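Local coordinates for Tle cognate immunity protein 4 C-terminal domain-containing protein (Pseudomonas aeruginosa PAO1, PDB 4R1D) that binds the H2-T6SS lipase effector Tle4 as its cognate immunity protein, probably protecting the bacterium from its own toxin, at residues Leu30-Lys41 with Trp105-Lys113; Phe74-Leu82 with Leu94-Lys102. All coordinates share one frame; numbering follows the deposited sequence.

Interaction 1 of 2, residues Leu30-Lys41 with Trp105-Lys113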
loop_
_atom_site.group_PDB
_atom_site.type_symbol
_atom_site.label_atom_id
_atom_site.label_comp_id
_atom_site.label_asym_id
_atom_site.label_seq_id
_atom_site.Cartn_x
_atom_site.Cartn_y
_atom_site.Cartn_z
ATOM N N LEU B 30 12.163 -16.206 6.512
ATOM C CA LEU B 30 12.229 -17.628 6.208
ATOM C C LEU B 30 10.890 -18.062 5.608
ATOM O O LEU B 30 9.837 -17.837 6.205
ATOM C CB LEU B 30 12.508 -18.403 7.496
ATOM C CG LEU B 30 12.794 -19.893 7.404
ATOM C CD1 LEU B 30 14.049 -20.161 6.573
ATOM C CD2 LEU B 30 12.931 -20.444 8.817
ATOM N N TRP B 31 10.949 -18.690 4.434
ATOM C CA TRP B 31 9.747 -19.062 3.700
ATOM C C TRP B 31 8.820 -17.851 3.610
ATOM O O TRP B 31 7.604 -17.975 3.662
ATOM C CB TRP B 31 9.065 -20.279 4.342
ATOM C CG TRP B 31 9.965 -21.495 4.334
ATOM C CD1 TRP B 31 10.696 -21.983 5.380
ATOM C CD2 TRP B 31 10.237 -22.352 3.222
ATOM N NE1 TRP B 31 11.415 -23.085 4.984
ATOM C CE2 TRP B 31 11.148 -23.335 3.662
ATOM C CE3 TRP B 31 9.808 -22.375 1.890
ATOM C CZ2 TRP B 31 11.630 -24.339 2.822
ATOM C CZ3 TRP B 31 10.282 -23.375 1.059
ATOM C CH2 TRP B 31 11.185 -24.342 1.526
ATOM N N GLY B 32 9.423 -16.673 3.457
ATOM C CA GLY B 32 8.674 -15.460 3.189
ATOM C C GLY B 32 8.208 -14.686 4.408
ATOM O O GLY B 32 7.762 -13.554 4.278
ATOM N N ASP B 33 8.324 -15.279 5.594
ATOM C CA ASP B 33 7.846 -14.646 6.822
ATOM C C ASP B 33 9.009 -14.219 7.716
ATOM O O ASP B 33 9.995 -14.935 7.835
ATOM C CB ASP B 33 6.937 -15.621 7.576
ATOM C CG ASP B 33 5.685 -15.968 6.789
ATOM O OD1 ASP B 33 5.075 -15.046 6.207
ATOM O OD2 ASP B 33 5.310 -17.156 6.740
ATOM N N ARG B 34 8.894 -13.057 8.350
ATOM C CA ARG B 34 9.993 -12.556 9.164
ATOM C C ARG B 34 10.297 -13.415 10.387
ATOM O O ARG B 34 9.391 -13.820 11.111
ATOM C CB ARG B 34 9.698 -11.131 9.617
ATOM C CG ARG B 34 10.788 -10.544 10.504
ATOM C CD ARG B 34 10.633 -9.041 10.615
ATOM N NE ARG B 34 11.614 -8.489 11.546
ATOM C CZ ARG B 34 11.496 -7.308 12.151
ATOM N NH1 ARG B 34 10.436 -6.543 11.912
ATOM N NH2 ARG B 34 12.442 -6.891 12.993
ATOM N N ILE B 35 11.580 -13.710 10.591
ATOM C CA ILE B 35 12.021 -14.283 11.849
ATOM C C ILE B 35 12.551 -13.119 12.682
ATOM O O ILE B 35 13.579 -12.511 12.359
ATOM C CB ILE B 35 13.052 -15.435 11.683
ATOM C CG1 ILE B 35 13.471 -15.958 13.062
ATOM C CG2 ILE B 35 14.256 -15.003 10.836
ATOM C CD1 ILE B 35 13.939 -17.415 13.052
ATOM N N GLU B 36 11.789 -12.791 13.718
ATOM C CA GLU B 36 12.019 -11.609 14.548
ATOM C C GLU B 36 12.736 -11.964 15.842
ATOM O O GLU B 36 12.296 -12.838 16.590
ATOM C CB GLU B 36 10.677 -10.942 14.867
ATOM C CG GLU B 36 10.810 -9.636 15.642
ATOM C CD GLU B 36 9.481 -9.116 16.163
ATOM O OE1 GLU B 36 8.481 -9.861 16.096
ATOM O OE2 GLU B 36 9.439 -7.958 16.649
ATOM N N TYR B 37 13.843 -11.277 16.110
ATOM C CA TYR B 37 14.560 -11.452 17.365
ATOM C C TYR B 37 13.831 -10.718 18.491
ATOM O O TYR B 37 13.467 -9.548 18.354
ATOM C CB TYR B 37 15.992 -10.934 17.232
ATOM C CG TYR B 37 16.662 -10.775 18.569
ATOM C CD1 TYR B 37 17.058 -11.882 19.304
ATOM C CD2 TYR B 37 16.864 -9.517 19.112
ATOM C CE1 TYR B 37 17.649 -11.736 20.544
ATOM C CE2 TYR B 37 17.451 -9.358 20.345
ATOM C CZ TYR B 37 17.843 -10.464 21.054
ATOM O OH TYR B 37 18.432 -10.283 22.279
ATOM N N LEU B 38 13.621 -11.406 19.607
ATOM C CA LEU B 38 12.902 -10.824 20.736
ATOM C C LEU B 38 13.860 -10.586 21.899
ATOM O O LEU B 38 14.777 -11.377 22.107
ATOM C CB LEU B 38 11.797 -11.778 21.191
ATOM C CG LEU B 38 10.782 -12.224 20.135
ATOM C CD1 LEU B 38 9.767 -13.205 20.743
ATOM C CD2 LEU B 38 10.074 -11.016 19.555
ATOM N N ASP B 39 13.627 -9.511 22.652
ATOM C CA ASP B 39 14.464 -9.171 23.809
ATOM C C ASP B 39 14.116 -10.020 25.022
ATOM O O ASP B 39 14.796 -9.960 26.046
ATOM C CB ASP B 39 14.293 -7.696 24.185
ATOM C CG ASP B 39 14.888 -6.758 23.154
ATOM O OD1 ASP B 39 15.965 -7.084 22.609
ATOM O OD2 ASP B 39 14.276 -5.701 22.886
ATOM N N ASP B 40 13.053 -10.808 24.897
ATOM C CA ASP B 40 12.499 -11.564 26.016
ATOM C C ASP B 40 13.497 -12.421 26.769
ATOM O O ASP B 40 14.283 -13.153 26.169
ATOM C CB ASP B 40 11.378 -12.488 25.537
ATOM C CG ASP B 40 10.169 -11.729 25.041
ATOM O OD1 ASP B 40 10.343 -10.671 24.408
ATOM O OD2 ASP B 40 9.042 -12.202 25.292
ATOM N N LYS B 41 13.436 -12.337 28.094
ATOM C CA LYS B 41 14.026 -13.351 28.950
ATOM C C LYS B 41 13.056 -14.532 28.976
ATOM O O LYS B 41 11.876 -14.373 28.655
ATOM C CB LYS B 41 14.253 -12.788 30.359
ATOM C CG LYS B 41 15.287 -11.663 30.417
ATOM C CD LYS B 41 15.297 -10.959 31.773
ATOM C CE LYS B 41 14.125 -9.994 31.915
ATOM N NZ LYS B 41 14.113 -9.302 33.237
ATOM N N TRP B 105 20.966 -19.030 24.926
ATOM C CA TRP B 105 19.548 -18.766 24.744
ATOM C C TRP B 105 19.285 -17.386 24.147
ATOM O O TRP B 105 19.748 -16.374 24.670
ATOM C CB TRP B 105 18.866 -18.885 26.106
ATOM C CG TRP B 105 17.381 -18.994 26.079
ATOM C CD1 TRP B 105 16.643 -20.141 26.036
ATOM C CD2 TRP B 105 16.448 -17.917 26.122
ATOM N NE1 TRP B 105 15.303 -19.844 26.047
ATOM C CE2 TRP B 105 15.157 -18.482 26.099
ATOM C CE3 TRP B 105 16.578 -16.526 26.177
ATOM C CZ2 TRP B 105 14.006 -17.708 26.129
ATOM C CZ3 TRP B 105 15.434 -15.759 26.206
ATOM C CH2 TRP B 105 14.163 -16.350 26.186
ATOM N N HIS B 106 18.553 -17.360 23.036
ATOM C CA HIS B 106 17.963 -16.135 22.505
ATOM C C HIS B 106 16.618 -16.552 21.949
ATOM O O HIS B 106 16.480 -17.664 21.436
ATOM C CB HIS B 106 18.790 -15.544 21.359
ATOM C CG HIS B 106 20.203 -15.221 21.731
ATOM N ND1 HIS B 106 20.531 -14.182 22.576
ATOM C CD2 HIS B 106 21.372 -15.796 21.367
ATOM C CE1 HIS B 106 21.844 -14.131 22.717
ATOM N NE2 HIS B 106 22.378 -15.103 21.997
ATOM N N VAL B 107 15.644 -15.662 22.029
ATOM C CA VAL B 107 14.287 -15.984 21.594
ATOM C C VAL B 107 13.923 -15.337 20.264
ATOM O O VAL B 107 14.325 -14.213 19.997
ATOM C CB VAL B 107 13.273 -15.541 22.653
ATOM C CG1 VAL B 107 12.051 -14.947 22.002
ATOM C CG2 VAL B 107 12.886 -16.712 23.494
ATOM N N TYR B 108 13.163 -16.059 19.442
ATOM C CA TYR B 108 12.706 -15.545 18.154
ATOM C C TYR B 108 11.243 -15.861 17.921
ATOM O O TYR B 108 10.751 -16.904 18.355
ATOM C CB TYR B 108 13.534 -16.150 17.015
ATOM C CG TYR B 108 15.007 -15.911 17.192
ATOM C CD1 TYR B 108 15.652 -14.876 16.525
ATOM C CD2 TYR B 108 15.749 -16.700 18.068
ATOM C CE1 TYR B 108 16.999 -14.650 16.704
ATOM C CE2 TYR B 108 17.079 -16.477 18.259
ATOM C CZ TYR B 108 17.707 -15.459 17.578
ATOM O OH TYR B 108 19.053 -15.262 17.782
ATOM N N ARG B 109 10.561 -14.962 17.211
ATOM C CA ARG B 109 9.194 -15.204 16.782
ATOM C C ARG B 109 9.183 -15.334 15.261
ATOM O O ARG B 109 9.751 -14.502 14.568
ATOM C CB ARG B 109 8.285 -14.052 17.198
ATOM C CG ARG B 109 6.845 -14.253 16.779
ATOM C CD ARG B 109 5.996 -13.024 17.074
ATOM N NE ARG B 109 4.574 -13.354 17.092
ATOM C CZ ARG B 109 3.599 -12.467 17.272
ATOM N NH1 ARG B 109 3.886 -11.185 17.437
ATOM N NH2 ARG B 109 2.329 -12.864 17.286
ATOM N N TRP B 110 8.551 -16.385 14.752
ATOM C CA TRP B 110 8.494 -16.608 13.320
ATOM C C TRP B 110 7.067 -17.011 12.974
ATOM O O TRP B 110 6.670 -18.168 13.154
ATOM C CB TRP B 110 9.491 -17.689 12.902
ATOM C CG TRP B 110 9.445 -17.990 11.424
ATOM C CD1 TRP B 110 9.474 -17.085 10.394
ATOM C CD2 TRP B 110 9.360 -19.286 10.819
ATOM N NE1 TRP B 110 9.419 -17.747 9.175
ATOM C CE2 TRP B 110 9.345 -19.095 9.412
ATOM C CE3 TRP B 110 9.303 -20.588 11.327
ATOM C CZ2 TRP B 110 9.274 -20.157 8.518
ATOM C CZ3 TRP B 110 9.232 -21.653 10.420
ATOM C CH2 TRP B 110 9.222 -21.424 9.040
ATOM N N LYS B 111 6.285 -16.047 12.511
ATOM C CA LYS B 111 4.850 -16.260 12.354
ATOM C C LYS B 111 4.430 -16.103 10.907
ATOM O O LYS B 111 4.840 -15.164 10.228
ATOM C CB LYS B 111 4.067 -15.270 13.225
ATOM C CG LYS B 111 2.543 -15.362 13.070
ATOM C CD LYS B 111 1.838 -14.310 13.912
ATOM C CE LYS B 111 2.189 -12.905 13.459
ATOM N NZ LYS B 111 1.408 -11.871 14.196
ATOM N N GLY B 112 3.604 -17.026 10.432
ATOM C CA GLY B 112 3.111 -16.912 9.077
ATOM C C GLY B 112 1.987 -17.877 8.795
ATOM O O GLY B 112 1.651 -18.713 9.625
ATOM N N LYS B 113 1.398 -17.760 7.612
ATOM C CA LYS B 113 0.275 -18.627 7.266
ATOM C C LYS B 113 0.738 -19.986 6.764
ATOM O O LYS B 113 1.775 -20.108 6.107
ATOM C CB LYS B 113 -0.621 -17.937 6.232
ATOM C CG LYS B 113 -1.329 -16.730 6.794
ATOM C CD LYS B 113 -2.307 -16.127 5.810
ATOM C CE LYS B 113 -1.640 -15.049 4.983
ATOM N NZ LYS B 113 -2.646 -14.267 4.223
HETATM O O HOH W 1 3.509 -18.339 5.150
HETATM O O HOH W 2 2.171 -15.319 6.173
HETATM O O HOH W 3 7.129 -13.226 12.503
HETATM O O HOH W 4 6.214 -9.357 17.343
HETATM O O HOH W 5 18.418 -12.609 23.901
#

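Interaction 2 of 2, residues Phe74-Leu82 with Leu94-Lys102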
loop_
_atom_site.group_PDB
_atom_site.type_symbol
_atom_site.label_atom_id
_atom_site.label_comp_id
_atom_site.label_asym_id
_atom_site.label_seq_id
_atom_site.Cartn_x
_atom_site.Cartn_y
_atom_site.Cartn_z
ATOM N N PHE B 74 7.467 -28.385 19.191
ATOM C CA PHE B 74 8.379 -28.691 18.092
ATOM C C PHE B 74 9.664 -29.371 18.551
ATOM O O PHE B 74 10.595 -29.536 17.763
ATOM C CB PHE B 74 8.759 -27.417 17.317
ATOM C CG PHE B 74 7.592 -26.726 16.661
ATOM C CD1 PHE B 74 6.821 -27.389 15.730
ATOM C CD2 PHE B 74 7.287 -25.406 16.963
ATOM C CE1 PHE B 74 5.749 -26.761 15.110
ATOM C CE2 PHE B 74 6.214 -24.766 16.346
ATOM C CZ PHE B 74 5.446 -25.442 15.423
ATOM N N GLY B 75 9.715 -29.756 19.820
ATOM C CA GLY B 75 10.947 -30.249 20.405
ATOM C C GLY B 75 11.893 -29.088 20.664
ATOM O O GLY B 75 11.651 -27.966 20.207
ATOM N N ASN B 76 12.966 -29.353 21.403
ATOM C CA ASN B 76 13.977 -28.341 21.679
ATOM C C ASN B 76 13.407 -27.058 22.280
ATOM O O ASN B 76 13.880 -25.961 21.983
ATOM C CB ASN B 76 14.779 -28.049 20.409
ATOM C CG ASN B 76 15.704 -29.192 20.039
ATOM O OD1 ASN B 76 15.454 -29.935 19.084
ATOM N ND2 ASN B 76 16.779 -29.348 20.807
ATOM N N GLU B 77 12.404 -27.226 23.144
ATOM C CA GLU B 77 11.657 -26.139 23.801
ATOM C C GLU B 77 10.969 -25.135 22.873
ATOM O O GLU B 77 10.460 -24.119 23.330
ATOM C CB GLU B 77 12.472 -25.404 24.880
ATOM C CG GLU B 77 13.960 -25.289 24.634
ATOM C CD GLU B 77 14.712 -26.497 25.145
ATOM O OE1 GLU B 77 15.843 -26.741 24.677
ATOM O OE2 GLU B 77 14.166 -27.206 26.021
ATOM N N SER B 78 10.937 -25.430 21.583
ATOM C CA SER B 78 10.253 -24.557 20.641
ATOM C C SER B 78 8.775 -24.918 20.576
ATOM O O SER B 78 8.422 -26.098 20.631
ATOM C CB SER B 78 10.903 -24.661 19.262
ATOM O OG SER B 78 10.199 -23.877 18.317
ATOM N N VAL B 79 7.911 -23.907 20.468
ATOM C CA VAL B 79 6.473 -24.144 20.406
ATOM C C VAL B 79 5.789 -23.310 19.321
ATOM O O VAL B 79 6.321 -22.296 18.860
ATOM C CB VAL B 79 5.786 -23.836 21.757
ATOM C CG1 VAL B 79 6.367 -24.717 22.867
ATOM C CG2 VAL B 79 5.933 -22.362 22.107
ATOM N N GLY B 80 4.599 -23.738 18.929
ATOM C CA GLY B 80 3.804 -22.969 17.989
ATOM C C GLY B 80 2.366 -22.830 18.435
ATOM O O GLY B 80 1.799 -23.752 19.017
ATOM N N LEU B 81 1.775 -21.668 18.178
ATOM C CA LEU B 81 0.348 -21.482 18.373
ATOM C C LEU B 81 -0.315 -21.519 17.008
ATOM O O LEU B 81 0.038 -20.745 16.123
ATOM C CB LEU B 81 0.050 -20.143 19.066
ATOM C CG LEU B 81 0.725 -19.913 20.428
ATOM C CD1 LEU B 81 0.447 -18.517 20.970
ATOM C CD2 LEU B 81 0.287 -20.980 21.437
ATOM N N LEU B 82 -1.265 -22.429 16.839
ATOM C CA LEU B 82 -1.967 -22.571 15.573
ATOM C C LEU B 82 -3.387 -22.069 15.723
ATOM O O LEU B 82 -4.146 -22.543 16.584
ATOM C CB LEU B 82 -1.977 -24.042 15.138
ATOM C CG LEU B 82 -2.461 -24.309 13.711
ATOM C CD1 LEU B 82 -1.395 -23.912 12.721
ATOM C CD2 LEU B 82 -2.785 -25.794 13.561
ATOM N N LEU B 94 -2.898 -19.585 10.801
ATOM C CA LEU B 94 -1.754 -18.807 11.220
ATOM C C LEU B 94 -0.974 -19.705 12.159
ATOM O O LEU B 94 -1.542 -20.249 13.118
ATOM C CB LEU B 94 -2.232 -17.580 11.983
ATOM C CG LEU B 94 -1.193 -16.524 12.353
ATOM C CD1 LEU B 94 -0.487 -16.002 11.095
ATOM C CD2 LEU B 94 -1.884 -15.397 13.111
ATOM N N LEU B 95 0.310 -19.886 11.874
ATOM C CA LEU B 95 1.198 -20.619 12.765
ATOM C C LEU B 95 2.219 -19.648 13.334
ATOM O O LEU B 95 3.073 -19.134 12.613
ATOM C CB LEU B 95 1.895 -21.754 12.022
ATOM C CG LEU B 95 2.935 -22.534 12.834
ATOM C CD1 LEU B 95 2.299 -23.112 14.089
ATOM C CD2 LEU B 95 3.573 -23.622 11.984
ATOM N N ASP B 96 2.090 -19.375 14.627
ATOM C CA ASP B 96 2.966 -18.436 15.326
ATOM C C ASP B 96 4.030 -19.227 16.098
ATOM O O ASP B 96 3.753 -19.730 17.191
ATOM C CB ASP B 96 2.112 -17.612 16.282
ATOM C CG ASP B 96 2.843 -16.406 16.857
ATOM O OD1 ASP B 96 3.970 -16.153 16.418
ATOM O OD2 ASP B 96 2.260 -15.722 17.735
ATOM N N THR B 97 5.230 -19.357 15.535
ATOM C CA THR B 97 6.273 -20.178 16.167
ATOM C C THR B 97 7.253 -19.367 17.003
ATOM O O THR B 97 7.703 -18.288 16.597
ATOM C CB THR B 97 7.102 -21.003 15.163
ATOM O OG1 THR B 97 7.915 -20.133 14.374
ATOM C CG2 THR B 97 6.212 -21.881 14.258
ATOM N N TYR B 98 7.587 -19.906 18.168
ATOM C CA TYR B 98 8.597 -19.314 19.034
ATOM C C TYR B 98 9.735 -20.313 19.159
ATOM O O TYR B 98 9.512 -21.502 19.405
ATOM C CB TYR B 98 7.978 -18.967 20.390
ATOM C CG TYR B 98 6.874 -17.956 20.223
ATOM C CD1 TYR B 98 7.141 -16.605 20.311
ATOM C CD2 TYR B 98 5.577 -18.351 19.886
ATOM C CE1 TYR B 98 6.150 -15.662 20.118
ATOM C CE2 TYR B 98 4.575 -17.414 19.690
ATOM C CZ TYR B 98 4.874 -16.068 19.805
ATOM O OH TYR B 98 3.905 -15.112 19.618
ATOM N N VAL B 99 10.952 -19.839 18.949
ATOM C CA VAL B 99 12.093 -20.747 18.868
ATOM C C VAL B 99 13.312 -20.091 19.485
ATOM O O VAL B 99 13.467 -18.868 19.424
ATOM C CB VAL B 99 12.381 -21.168 17.407
ATOM C CG1 VAL B 99 12.768 -19.965 16.550
ATOM C CG2 VAL B 99 13.455 -22.253 17.353
ATOM N N THR B 100 14.171 -20.904 20.092
ATOM C CA THR B 100 15.342 -20.396 20.793
ATOM C C THR B 100 16.632 -20.950 20.208
ATOM O O THR B 100 16.672 -22.070 19.723
ATOM C CB THR B 100 15.278 -20.772 22.284
ATOM O OG1 THR B 100 15.113 -22.191 22.406
ATOM C CG2 THR B 100 14.104 -20.078 22.943
ATOM N N SER B 101 17.694 -20.155 20.257
ATOM C CA SER B 101 18.997 -20.610 19.799
ATOM C C SER B 101 19.661 -21.448 20.889
ATOM O O SER B 101 19.292 -21.352 22.066
ATOM C CB SER B 101 19.876 -19.407 19.467
ATOM O OG SER B 101 19.883 -18.496 20.554
ATOM N N LYS B 102 20.617 -22.276 20.478
ATOM C CA LYS B 102 21.416 -23.070 21.412
ATOM C C LYS B 102 22.882 -22.972 21.019
ATOM O O LYS B 102 23.212 -22.821 19.838
ATOM C CB LYS B 102 20.978 -24.540 21.394
ATOM C CG LYS B 102 19.488 -24.744 21.583
ATOM C CD LYS B 102 18.995 -24.115 22.870
ATOM C CE LYS B 102 17.500 -23.842 22.812
ATOM N NZ LYS B 102 16.997 -23.201 24.055
#

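Interaction 1 of 2, residues Leu30-Lys41 with Trp105-Lys113
W110 reaches across from strand 107-113 to the turn that precedes strand 33-38. Its CB leaves the strand on the same face as I35 and Y108, and CG stands anti to the backbone N (chi1 178°), which swings the indole toward the L30-D33 turn. W110 CD1 lies 3.3 Å from R34 O and near I35 CB. W110 NE1 donates to L30 O at 3.0 Å, bent at the hydrogen (139°) but with the carbonyl oxygen in the indole plane, and weakly to D33 O. L30 O also accepts from D33 N, and the two donors come from opposite faces of its carbonyl plane. Further out, W110 CZ2 meets W31 CD1. In the conformer given, one of two for L30, L30 CD2 sits over one face of the six-membered ring of W110, 3.8 Å from its centroid, as a CH-pi contact. I125 of helix 119-132 packs on W110, and R397 of the partner chain makes a cation-pi contact with it.

Along the strands, E36 and R109 form a hydrogen-bonded pair, E36 N to R109 O being 2.8 Å and almost straight. Their side chains run side by side, bridged by a water between E36 OE1 and R109 NH1, although the stronger partner of R109 is D96. The Y37 ring edge turns toward the face of Y108 in an offset edge-to-face pair, planes at 61°. D33 OD2 salt-bridges R397 of the partner chain; two waters join its carboxylate to K113. This long-range antiparallel pairing joins strand 33-38 to the last of the successive strands 68-73, 79-84, 92-100 and 107-115, with a type I' turn at the end facing the partner chain.

Interaction 2 of 2, residues Phe74-Leu82 with Leu94-Lys102
Strands 79-82 and 94-100 run antiparallel at 161°, their axes 4.5 Å apart, with V79-Y98 and L81-D96 as hydrogen-bonded pairs and G80-T97 and L82-L95 as non-hydrogen-bonded ones. Y98 N donates to V79 O at 2.8 Å, nearly straight at the hydrogen and almost in line with the C=O. Y98 O is gripped twice: V79 N comes in the carbonyl plane, and S78 OG, carried anti to its backbone N (chi1 177°), donates at 2.7 Å from a tilted position.

G80 has no side chain between F74 and L95, and the F74 ring lies close beside it. There F74 CE2 meets T97 CG2 at 3.6 Å, and L95 CD1 stands at the edge of the phenyl ring, 4.1 Å from F74 CZ. L82 CD1 closes on L95 CB at 4.0 Å, continuing this apolar face, which helix 119-132 covers, S126 on F74 and T97 and E119 on L82. These strands form a beta hairpin within the Tli4 N-terminal domain, and a type I' turn, G75-S78, leads into its first strand.

The other face carries V79, L81, D96 and Y98. V79 CG2 approaches Y98 CB, and L81 CD1 comes obliquely to Y98 CE2 at 4.5 Å; L52 of helix 42-58 packs on L81, D96 and Y98. Y98 OH donates to D96 OD2 at 2.6 Å, from above the carboxylate plane, and R109 salt-bridges the same oxygen, so this acid would probably stay ionised. Near the turn, in one of its two conformers, K102 NZ donates to T100 OG1 and lies at long salt-bridge range of E77 OE1.

Overall arrangement
Interactions 1 and 2 lie side by side in the Tli4 N-terminal domain, their centres about 9 Å apart. Interaction 2 is nested along the chain inside the loop closed by interaction 1. Strands 92-100 and 107-115 follow each other in sequence and are neighbours in the sheet, so the order across it is 79-84, 92-100, 107-115, 33-38. At their seam W110 O is 2.6 Å from T97 OG1, a probable hydrogen bond, and R109 reaches D96. Helices 42-58 and 119-132 touch side chains of both contacts. R397 of the partner chain reaches W110 and D33 in interaction 1 and L95 in interaction 2, placing this part of the sheet at the interface of the complex.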